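Side-chain contacts in cytochrome C-type biogenesis protein ccmF (PDB 6ZMQ), which serves as a membrane-bound cytochrome c heme lyase that carries a heme b and probably takes part in delivering heme during cytochrome c maturation: residues 86-89 with 90-94; 555-558 with 559-562; 277-280 with 281-285; 498-501 with 502-505. All blocks are in the same frame, centred on the assembly; numbering follows the deposited sequence.

Contact 1 of 4, residues 86-89 with 90-94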
loop_
_atom_site.group_PDB
_atom_site.type_symbol
_atom_site.label_atom_id
_atom_site.label_comp_id
_atom_site.label_asym_id
_atom_site.label_seq_id
_atom_site.Cartn_x
_atom_site.Cartn_y
_atom_site.Cartn_z
ATOM N N LEU A 86 -13.068 -0.161 29.570
ATOM C CA LEU A 86 -11.870 0.341 28.918
ATOM C C LEU A 86 -12.235 1.501 27.999
ATOM O O LEU A 86 -13.343 1.562 27.458
ATOM C CB LEU A 86 -11.187 -0.763 28.119
ATOM C CG LEU A 86 -10.980 -2.116 28.788
ATOM C CD1 LEU A 86 -10.991 -3.193 27.730
ATOM C CD2 LEU A 86 -9.663 -2.118 29.493
ATOM N N ALA A 87 -11.292 2.433 27.842
ATOM C CA ALA A 87 -11.560 3.658 27.089
ATOM C C ALA A 87 -11.687 3.382 25.595
ATOM O O ALA A 87 -12.524 3.988 24.911
ATOM C CB ALA A 87 -10.462 4.688 27.354
ATOM N N TYR A 88 -10.856 2.468 25.076
ATOM C CA TYR A 88 -10.819 2.171 23.644
ATOM C C TYR A 88 -12.114 1.516 23.169
ATOM O O TYR A 88 -12.628 1.848 22.095
ATOM C CB TYR A 88 -9.613 1.280 23.353
ATOM C CG TYR A 88 -9.355 0.979 21.894
ATOM C CD1 TYR A 88 -9.157 2.006 20.976
ATOM C CD2 TYR A 88 -9.277 -0.336 21.440
ATOM C CE1 TYR A 88 -8.898 1.730 19.648
ATOM C CE2 TYR A 88 -9.030 -0.618 20.104
ATOM C CZ TYR A 88 -8.842 0.421 19.216
ATOM O OH TYR A 88 -8.591 0.156 17.893
ATOM N N VAL A 89 -12.681 0.616 23.975
ATOM C CA VAL A 89 -13.912 -0.059 23.569
ATOM C C VAL A 89 -15.131 0.837 23.807
ATOM O O VAL A 89 -16.057 0.854 22.991
ATOM C CB VAL A 89 -14.022 -1.439 24.259
ATOM C CG1 VAL A 89 -13.902 -1.325 25.752
ATOM C CG2 VAL A 89 -15.303 -2.195 23.861
ATOM N N ALA A 90 -15.136 1.629 24.888
ATOM C CA ALA A 90 -16.244 2.551 25.150
ATOM C C ALA A 90 -16.295 3.666 24.110
ATOM O O ALA A 90 -17.369 4.193 23.797
ATOM C CB ALA A 90 -16.133 3.136 26.558
ATOM N N ARG A 91 -15.132 4.052 23.576
ATOM C CA ARG A 91 -15.116 5.017 22.482
ATOM C C ARG A 91 -15.264 4.350 21.114
ATOM O O ARG A 91 -15.548 5.038 20.126
ATOM C CB ARG A 91 -13.849 5.869 22.557
ATOM C CG ARG A 91 -14.109 7.189 23.274
ATOM C CD ARG A 91 -12.978 8.217 23.106
ATOM N NE ARG A 91 -11.634 7.796 23.522
ATOM C CZ ARG A 91 -11.236 7.522 24.767
ATOM N NH1 ARG A 91 -12.050 7.655 25.810
ATOM N NH2 ARG A 91 -9.981 7.157 24.978
ATOM N N ASN A 92 -15.055 3.036 21.017
ATOM C CA ASN A 92 -15.222 2.330 19.751
ATOM C C ASN A 92 -16.278 1.230 19.791
ATOM O O ASN A 92 -16.276 0.347 18.925
ATOM C CB ASN A 92 -13.877 1.789 19.277
ATOM C CG ASN A 92 -13.024 2.868 18.645
ATOM O OD1 ASN A 92 -13.455 3.547 17.713
ATOM N ND2 ASN A 92 -11.833 3.074 19.186
ATOM N N HIS A 93 -17.168 1.252 20.778
ATOM C CA HIS A 93 -18.491 0.657 20.648
ATOM C C HIS A 93 -19.565 1.731 20.656
ATOM O O HIS A 93 -20.674 1.503 21.143
ATOM C CB HIS A 93 -18.721 -0.404 21.724
ATOM C CG HIS A 93 -18.445 -1.796 21.257
ATOM N ND1 HIS A 93 -19.383 -2.802 21.329
ATOM C CD2 HIS A 93 -17.388 -2.315 20.589
ATOM C CE1 HIS A 93 -18.883 -3.903 20.800
ATOM N NE2 HIS A 93 -17.674 -3.636 20.343
ATOM N N SER A 94 -19.221 2.927 20.186
ATOM C CA SER A 94 -20.188 3.855 19.621
ATOM C C SER A 94 -20.400 3.624 18.123
ATOM O O SER A 94 -21.001 4.470 17.460
ATOM C CB SER A 94 -19.754 5.298 19.896
ATOM O OG SER A 94 -19.712 5.546 21.291
#

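Contact 2 of 4, residues 555-558 with 559-562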
loop_
_atom_site.group_PDB
_atom_site.type_symbol
_atom_site.label_atom_id
_atom_site.label_comp_id
_atom_site.label_asym_id
_atom_site.label_seq_id
_atom_site.Cartn_x
_atom_site.Cartn_y
_atom_site.Cartn_z
ATOM N N LEU A 555 -34.969 4.799 3.167
ATOM C CA LEU A 555 -34.733 3.399 3.515
ATOM C C LEU A 555 -34.034 3.354 4.865
ATOM O O LEU A 555 -33.025 4.037 5.059
ATOM C CB LEU A 555 -33.868 2.695 2.462
ATOM C CG LEU A 555 -34.376 2.357 1.058
ATOM C CD1 LEU A 555 -33.496 1.283 0.435
ATOM C CD2 LEU A 555 -35.817 1.894 1.095
ATOM N N ASP A 556 -34.550 2.547 5.790
ATOM C CA ASP A 556 -33.857 2.285 7.044
ATOM C C ASP A 556 -33.254 0.893 6.974
ATOM O O ASP A 556 -33.979 -0.107 6.972
ATOM C CB ASP A 556 -34.784 2.386 8.265
ATOM C CG ASP A 556 -34.020 2.636 9.567
ATOM O OD1 ASP A 556 -32.770 2.588 9.556
ATOM O OD2 ASP A 556 -34.671 2.854 10.612
ATOM N N GLU A 557 -31.926 0.840 6.919
ATOM C CA GLU A 557 -31.201 -0.382 7.211
ATOM C C GLU A 557 -30.563 -0.374 8.588
ATOM O O GLU A 557 -30.115 -1.432 9.041
ATOM C CB GLU A 557 -30.120 -0.660 6.154
ATOM C CG GLU A 557 -30.668 -1.028 4.782
ATOM C CD GLU A 557 -30.720 0.149 3.833
ATOM O OE1 GLU A 557 -31.484 0.080 2.849
ATOM O OE2 GLU A 557 -29.992 1.137 4.066
ATOM N N GLY A 558 -30.357 0.764 9.208
ATOM C CA GLY A 558 -29.584 0.590 10.447
ATOM C C GLY A 558 -28.746 1.760 10.669
ATOM O O GLY A 558 -28.201 2.191 9.630
ATOM N N ARG A 559 -28.386 2.010 11.926
ATOM C CA ARG A 559 -27.461 3.054 12.444
ATOM C C ARG A 559 -27.439 4.291 11.561
ATOM O O ARG A 559 -27.058 5.343 12.093
ATOM C CB ARG A 559 -26.060 2.479 12.668
ATOM C CG ARG A 559 -26.021 1.260 13.581
ATOM C CD ARG A 559 -24.726 1.124 14.364
ATOM N NE ARG A 559 -25.068 1.049 15.774
ATOM C CZ ARG A 559 -24.885 -0.008 16.555
ATOM N NH1 ARG A 559 -25.263 0.034 17.821
ATOM N NH2 ARG A 559 -24.320 -1.098 16.073
ATOM N N ARG A 560 -27.648 4.104 10.254
ATOM C CA ARG A 560 -27.841 5.121 9.242
ATOM C C ARG A 560 -29.144 4.844 8.512
ATOM O O ARG A 560 -29.589 3.690 8.348
ATOM C CB ARG A 560 -26.656 5.270 8.261
ATOM C CG ARG A 560 -25.969 4.051 7.637
ATOM C CD ARG A 560 -26.706 3.415 6.460
ATOM N NE ARG A 560 -25.788 2.564 5.709
ATOM C CZ ARG A 560 -26.101 1.871 4.618
ATOM N NH1 ARG A 560 -27.330 1.910 4.113
ATOM N NH2 ARG A 560 -25.170 1.148 4.013
ATOM N N PHE A 561 -29.799 5.967 8.261
ATOM C CA PHE A 561 -30.987 6.128 7.455
ATOM C C PHE A 561 -30.493 6.547 6.082
ATOM O O PHE A 561 -29.553 7.344 5.978
ATOM C CB PHE A 561 -31.888 7.209 8.065
ATOM C CG PHE A 561 -32.369 6.896 9.471
ATOM C CD1 PHE A 561 -31.605 7.233 10.593
ATOM C CD2 PHE A 561 -33.574 6.246 9.670
ATOM C CE1 PHE A 561 -32.043 6.929 11.878
ATOM C CE2 PHE A 561 -34.027 5.958 10.951
ATOM C CZ PHE A 561 -33.259 6.291 12.054
ATOM N N ALA A 562 -31.072 5.979 5.040
ATOM C CA ALA A 562 -30.580 6.231 3.698
ATOM C C ALA A 562 -31.648 6.916 2.862
ATOM O O ALA A 562 -32.849 6.696 3.047
ATOM C CB ALA A 562 -30.144 4.925 3.039
#

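Contact 3 of 4, residues 277-280 with 281-285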
loop_
_atom_site.group_PDB
_atom_site.type_symbol
_atom_site.label_atom_id
_atom_site.label_comp_id
_atom_site.label_asym_id
_atom_site.label_seq_id
_atom_site.Cartn_x
_atom_site.Cartn_y
_atom_site.Cartn_z
ATOM N N THR A 277 16.472 -3.217 -7.849
ATOM C CA THR A 277 17.901 -3.269 -7.525
ATOM C C THR A 277 18.217 -4.599 -6.839
ATOM O O THR A 277 19.297 -5.103 -7.039
ATOM C CB THR A 277 18.372 -1.897 -7.054
ATOM O OG1 THR A 277 17.856 -1.686 -5.759
ATOM C CG2 THR A 277 17.791 -0.816 -7.908
ATOM N N ALA A 278 17.305 -5.113 -6.016
ATOM C CA ALA A 278 17.550 -6.387 -5.332
ATOM C C ALA A 278 17.618 -7.446 -6.392
ATOM O O ALA A 278 18.514 -8.195 -6.354
ATOM C CB ALA A 278 16.460 -6.689 -4.363
ATOM N N PHE A 279 16.740 -7.408 -7.367
ATOM C CA PHE A 279 16.834 -8.392 -8.444
ATOM C C PHE A 279 18.181 -8.292 -9.159
ATOM O O PHE A 279 18.756 -9.308 -9.438
ATOM C CB PHE A 279 15.744 -8.079 -9.450
ATOM C CG PHE A 279 15.955 -8.832 -10.719
ATOM C CD1 PHE A 279 15.776 -10.190 -10.763
ATOM C CD2 PHE A 279 16.429 -8.201 -11.837
ATOM C CE1 PHE A 279 16.017 -10.896 -11.918
ATOM C CE2 PHE A 279 16.673 -8.912 -12.990
ATOM C CZ PHE A 279 16.457 -10.256 -13.035
ATOM N N VAL A 280 18.689 -7.101 -9.427
ATOM C CA VAL A 280 19.972 -7.010 -10.166
ATOM C C VAL A 280 21.075 -7.692 -9.383
ATOM O O VAL A 280 21.751 -8.503 -9.949
ATOM C CB VAL A 280 20.378 -5.567 -10.463
ATOM C CG1 VAL A 280 21.811 -5.486 -10.905
ATOM C CG2 VAL A 280 19.483 -4.987 -11.513
ATOM N N GLN A 281 21.231 -7.368 -8.117
ATOM C CA GLN A 281 22.352 -7.981 -7.415
ATOM C C GLN A 281 22.069 -9.457 -7.151
ATOM O O GLN A 281 22.999 -10.277 -7.217
ATOM C CB GLN A 281 22.742 -7.222 -6.143
ATOM C CG GLN A 281 22.173 -7.690 -4.883
ATOM C CD GLN A 281 22.599 -6.860 -3.687
ATOM O OE1 GLN A 281 22.366 -5.662 -3.647
ATOM N NE2 GLN A 281 23.197 -7.506 -2.690
ATOM N N GLN A 282 20.761 -9.817 -7.024
ATOM C CA GLN A 282 20.295 -11.210 -6.966
ATOM C C GLN A 282 20.763 -11.988 -8.180
ATOM O O GLN A 282 21.100 -13.172 -8.089
ATOM C CB GLN A 282 18.759 -11.302 -6.885
ATOM C CG GLN A 282 18.065 -11.074 -5.542
ATOM C CD GLN A 282 16.551 -11.016 -5.694
ATOM O OE1 GLN A 282 15.972 -11.721 -6.519
ATOM N NE2 GLN A 282 15.915 -10.139 -4.933
ATOM N N THR A 283 20.809 -11.318 -9.323
ATOM C CA THR A 283 21.305 -11.962 -10.518
ATOM C C THR A 283 22.701 -11.500 -10.934
ATOM O O THR A 283 23.263 -12.086 -11.868
ATOM C CB THR A 283 20.298 -11.777 -11.656
ATOM O OG1 THR A 283 19.799 -10.436 -11.652
ATOM C CG2 THR A 283 19.131 -12.742 -11.470
ATOM N N ARG A 284 23.287 -10.454 -10.319
ATOM C CA ARG A 284 24.543 -9.957 -10.890
ATOM C C ARG A 284 25.560 -9.430 -9.882
ATOM O O ARG A 284 26.711 -9.184 -10.265
ATOM C CB ARG A 284 24.256 -8.848 -11.924
ATOM C CG ARG A 284 25.342 -8.626 -12.943
ATOM C CD ARG A 284 24.813 -8.867 -14.331
ATOM N NE ARG A 284 25.912 -9.056 -15.262
ATOM C CZ ARG A 284 26.011 -10.102 -16.070
ATOM N NH1 ARG A 284 25.065 -11.032 -16.069
ATOM N NH2 ARG A 284 27.043 -10.210 -16.892
ATOM N N GLY A 285 25.192 -9.272 -8.615
ATOM C CA GLY A 285 26.070 -8.598 -7.667
ATOM C C GLY A 285 26.309 -7.128 -7.945
ATOM O O GLY A 285 27.448 -6.664 -7.831
#

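Contact 4 of 4, residues 498-501 with 502-505. With HEM (protoporphyrin IX containing Fe), chain B.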
loop_
_atom_site.group_PDB
_atom_site.type_symbol
_atom_site.label_atom_id
_atom_site.label_comp_id
_atom_site.label_asym_id
_atom_site.label_seq_id
_atom_site.Cartn_x
_atom_site.Cartn_y
_atom_site.Cartn_z
ATOM N N LEU A 498 5.782 -21.035 -19.049
ATOM C CA LEU A 498 5.060 -20.819 -17.800
ATOM C C LEU A 498 5.820 -21.373 -16.591
ATOM O O LEU A 498 5.548 -20.985 -15.448
ATOM C CB LEU A 498 3.667 -21.455 -17.913
ATOM C CG LEU A 498 2.648 -21.051 -19.003
ATOM C CD1 LEU A 498 2.644 -19.554 -19.357
ATOM C CD2 LEU A 498 2.776 -21.915 -20.266
ATOM N N ALA A 499 6.731 -22.331 -16.820
ATOM C CA ALA A 499 7.637 -22.805 -15.774
ATOM C C ALA A 499 8.550 -21.697 -15.249
ATOM O O ALA A 499 8.825 -21.637 -14.045
ATOM C CB ALA A 499 8.477 -23.969 -16.298
ATOM N N ASN A 500 9.040 -20.818 -16.127
ATOM C CA ASN A 500 9.924 -19.742 -15.682
ATOM C C ASN A 500 9.094 -18.652 -15.025
ATOM O O ASN A 500 8.867 -17.614 -15.651
ATOM C CB ASN A 500 10.725 -19.148 -16.851
ATOM C CG ASN A 500 12.006 -18.415 -16.396
ATOM O OD1 ASN A 500 13.100 -18.974 -16.455
ATOM N ND2 ASN A 500 11.863 -17.182 -15.921
ATOM N N ARG A 501 8.722 -18.860 -13.750
ATOM C CA ARG A 501 7.621 -18.136 -13.109
ATOM C C ARG A 501 7.919 -16.648 -12.954
ATOM O O ARG A 501 7.005 -15.814 -13.059
ATOM C CB ARG A 501 7.336 -18.767 -11.748
ATOM C CG ARG A 501 6.296 -19.858 -11.810
ATOM C CD ARG A 501 6.342 -20.750 -10.576
ATOM N NE ARG A 501 5.068 -21.420 -10.333
ATOM C CZ ARG A 501 4.662 -22.515 -10.976
ATOM N NH1 ARG A 501 3.437 -22.975 -10.792
ATOM N NH2 ARG A 501 5.453 -23.107 -11.866
ATOM N N ARG A 502 9.199 -16.309 -12.732
ATOM C CA ARG A 502 9.621 -14.919 -12.571
ATOM C C ARG A 502 9.385 -14.111 -13.842
ATOM O O ARG A 502 8.751 -13.049 -13.798
ATOM C CB ARG A 502 11.098 -14.856 -12.180
ATOM C CG ARG A 502 11.535 -15.765 -11.042
ATOM C CD ARG A 502 13.015 -15.526 -10.784
ATOM N NE ARG A 502 13.251 -14.225 -10.164
ATOM C CZ ARG A 502 14.406 -13.854 -9.622
ATOM N NH1 ARG A 502 14.500 -12.704 -8.969
ATOM N NH2 ARG A 502 15.450 -14.671 -9.675
ATOM N N ARG A 503 9.836 -14.636 -14.992
ATOM C CA ARG A 503 9.715 -13.911 -16.253
ATOM C C ARG A 503 8.263 -13.776 -16.712
ATOM O O ARG A 503 7.841 -12.666 -17.038
ATOM C CB ARG A 503 10.550 -14.591 -17.343
ATOM C CG ARG A 503 12.070 -14.368 -17.279
ATOM C CD ARG A 503 12.528 -13.012 -17.836
ATOM N NE ARG A 503 13.990 -12.897 -17.938
ATOM C CZ ARG A 503 14.827 -12.697 -16.917
ATOM N NH1 ARG A 503 16.137 -12.739 -17.116
ATOM N NH2 ARG A 503 14.366 -12.527 -15.686
ATOM N N VAL A 504 7.465 -14.850 -16.663
ATOM C CA VAL A 504 6.106 -14.777 -17.211
ATOM C C VAL A 504 5.172 -14.003 -16.268
ATOM O O VAL A 504 4.350 -13.182 -16.721
ATOM C CB VAL A 504 5.577 -16.190 -17.565
ATOM C CG1 VAL A 504 5.730 -17.178 -16.426
ATOM C CG2 VAL A 504 4.133 -16.162 -18.084
ATOM N N GLY A 505 5.309 -14.213 -14.947
ATOM C CA GLY A 505 4.549 -13.420 -13.991
ATOM C C GLY A 505 4.934 -11.955 -14.009
ATOM O O GLY A 505 4.074 -11.076 -13.887
HETATM C CHA HEM B . 10.540 -7.882 -12.460
HETATM C CHB HEM B . 12.315 -4.392 -15.404
HETATM C CHC HEM B . 9.007 -1.225 -13.622
HETATM C CHD HEM B . 7.018 -4.888 -11.088
HETATM C C1A HEM B . 11.279 -7.172 -13.392
HETATM C C2A HEM B . 12.389 -7.727 -14.086
HETATM C C3A HEM B . 12.890 -6.759 -14.906
HETATM C C4A HEM B . 12.115 -5.597 -14.740
HETATM C CMA HEM B . 14.064 -6.889 -15.833
HETATM C CAA HEM B . 12.930 -9.142 -13.955
HETATM C CBA HEM B . 12.085 -10.154 -14.751
HETATM C CGA HEM B . 12.138 -9.871 -16.232
HETATM O O1A HEM B . 11.085 -9.590 -16.849
HETATM O O2A HEM B . 13.234 -9.919 -16.837
HETATM C C1B HEM B . 11.556 -3.236 -15.126
HETATM C C2B HEM B . 11.879 -1.956 -15.635
HETATM C C3B HEM B . 10.972 -1.065 -15.149
HETATM C C4B HEM B . 10.072 -1.827 -14.285
HETATM C CMB HEM B . 13.009 -1.627 -16.559
HETATM C CAB HEM B . 10.897 0.380 -15.394
HETATM C CBB HEM B . 11.521 1.219 -14.334
HETATM C C1C HEM B . 8.141 -1.969 -12.850
HETATM C C2C HEM B . 6.907 -1.525 -12.372
HETATM C C3C HEM B . 6.370 -2.574 -11.666
HETATM C C4C HEM B . 7.263 -3.670 -11.713
HETATM C CMC HEM B . 6.261 -0.176 -12.555
HETATM C CAC HEM B . 5.091 -2.548 -10.979
HETATM C CBC HEM B . 3.894 -3.127 -11.634
HETATM C C1D HEM B . 7.834 -6.026 -11.181
HETATM C C2D HEM B . 7.639 -7.271 -10.430
HETATM C C3D HEM B . 8.621 -8.122 -10.806
HETATM C C4D HEM B . 9.416 -7.377 -11.808
HETATM C CMD HEM B . 6.551 -7.547 -9.428
HETATM C CAD HEM B . 8.851 -9.540 -10.308
HETATM C CBD HEM B . 10.040 -9.540 -9.339
HETATM C CGD HEM B . 10.297 -10.865 -8.658
HETATM O O1D HEM B . 11.252 -11.597 -9.005
HETATM O O2D HEM B . 9.565 -11.227 -7.720
HETATM N NA HEM B . 11.151 -5.859 -13.803
HETATM N NB HEM B . 10.486 -3.103 -14.316
HETATM N NC HEM B . 8.326 -3.272 -12.475
HETATM N ND HEM B . 8.884 -6.162 -11.967
HETATM FE FE HEM B . 9.616 -4.666 -13.245
#

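Contact 1 of 4, residues 86-89 with 90-94
Tyr88 and Asn92 meet one turn apart on the short helix 87-92, where the amide of Asn92 reaches back to the tyrosine carbonyl. Asn92 offers that carbonyl two donors, both weak: its backbone N and its side-chain ND2, which lies 3.3 Å from Tyr88 O. The same ND2 comes obliquely to the phenol ring, 3.3 Å from Tyr88 CE1, with ring and amide planes 74° apart. With chi1 at -175°, Tyr88 CG is turned opposite its own N, which sets the ring slantwise to the amide; at the far end Tyr88 OH has a weak hydrogen bond to Ala109 N. The preceding turn is more regular. Ala90 N donates to Leu86 O at 3.1 Å, where Leu86 stands at the N-cap, and Arg91 N donates to Ala87 O at 2.9 Å. A bend at chi3 folds Arg91 back until one guanidinium face covers Ala87 O, which stands 3.7 Å from the guanidinium plane, and Arg91 NH2 comes to 3.5 Å from Ala87 CB in van der Waals packing. Val89 O receives only weak bonds across the contact, from Asn92 N and His93 N. Val89 CG2 touches His93 CD2 at 3.9 Å, while both residues also pack on Leu79 of helix 61-81 and the His93 ring meets that of His82. The chemistry thus changes along the helix: sound backbone bonds at its start give way to bent ones near Asn92, where a side-chain amide adds a further weak donor to a carbonyl.

Contact 2 of 4, residues 555-558 with 559-562
Leu555 and Ala562 face each other across a beta hairpin formed by strands 554-556 and 561-566, as an antiparallel hydrogen-bonded pair. Backbone bonds close it: Leu555 N donates to Ala562 O and Ala562 N to Leu555 O, each at 2.8 Å and both nearly straight. Nearer the turn the bonding weakens, and Gly558 N makes weak bonds to Arg560 O and to Asp556 OD1. Apolar contact is slight, the nearest approach being Leu555 CB to Ala562 CB at 4.4 Å. Charge supplies the main side-chain link: Glu557 OE2 forms a salt bridge with Arg560 NH1 at 2.8 Å, meeting the guanidinium at its edge, while the carboxylate plane is turned 80° to it. Bends at chi2 in both chains carry the two groups together, and Ala562 CB lies 3.9 Å from Glu557 OE2. Asp556 runs alongside Phe561, pointing the same way, with OD2 3.2 Å from Phe561 CE2 and the two planes 32° apart. Arg559 leaves the hairpin to form a salt bridge with Asp97. On this exposed hairpin, two backbone bonds set the strand register, and the Glu557-Arg560 salt bridge is the one charged link across the turn.

Contact 3 of 4, residues 277-280 with 281-285
Phe279 and Thr283 meet one turn apart near the C-terminal end of helix 266-284, whose greater part is predicted to span the membrane; here a threonine hydroxyl bonds back to a main-chain carbonyl. Thr283 OG1 donates to Phe279 O at 2.7 Å, and Thr283 N reaches the same oxygen at 2.9 Å from the other face of the carbonyl plane. With OG1 between the backbone N and the carbonyl carbon (chi1 42°), the hydroxyl also lies over one face of the Phe279 ring, 3.6 Å above its plane and offset toward the rim; Thr283 CG2 touches Phe279 CE1 at 3.6 Å. Alongside, Gln282 stretches back over the preceding turn, its NE2 3.5 Å from Ala278 CB, while its OE1 makes a weak hydrogen bond to the heme-binding Arg502. The ring of Phe279 lines the heme pocket and packs on Arg502 and Arg503, with Leu366 of helix 362-384 also against it. Replacing Phe279 by an alanine removes the ring and would probably leave a gap beside Arg502 and Arg503, with the Thr283 methyl lacking its aromatic neighbour. Further out, Gln281 bonds through NE2 to Gln217 O, and Arg284 forms a salt bridge with Glu363. Gly285 is the first residue to leave helical backbone angles; its positive phi (66°) favours glycine, and its N donates to Gln281 O at 2.8 Å.

Contact 4 of 4, residues 498-501 with 502-505
The heme propionate site at the start of helix 501-525 is built on the first turn of that helix, where Val504 N bonds back to Asn500 O at 3.3 Å and Gly505 N to Arg501 O at 3.0 Å. Two consecutive arginines of this turn face different propionates. Arg502 presents the edge of its guanidinium to O1D of the heme, in plane, with two weak hydrogen bonds: NE at 3.5 Å and NH1 at 3.4 Å from HEM O1D. A bend at chi3 (71°) swings the group round toward that oxygen. Arg503 meets the other propionate differently, laying a face of its guanidinium over O2A, with NH2 3.1 Å and CD 3.3 Å from HEM O2A; a bend at chi2 (-79°) curls the chain across it. Asn500 occupies the N-cap position of the helix, at the centre of an inverse gamma turn, and its side chain runs alongside Arg503. Positive charge gathered round the propionates probably favours their ionised form, and Arg224 and Ser506 add hydrogen bonds to the heme. A glutamate in place of Arg503 would probably leave the O2A propionate without its cationic cover and set two negative groups close together. Farther along the same helix His510 is an axial ligand of the heme iron. Leu498 CD1 touches Val504 CG2 at 3.9 Å, and Arg501 turns to a cation-pi contact with Tyr643.

From the N terminus the order is contact 1, contact 3, contact 4, contact 2. All four are local, each within one unbroken stretch, so they follow in series and none nests in or crosses another. Contact 1 forms a turn of helix 87-92; contact 3 lies near the C-terminal end of helix 266-284; contact 4 opens helix 501-525; contact 2 closes the hairpin of strands 554-556 and 561-566. Contacts 3 and 4, with centres about 17 Å apart, touch and join two helices at the heme. Contacts 1 and 2 lie near each other, nearest atoms about 6 Å apart without touching, and far from that site.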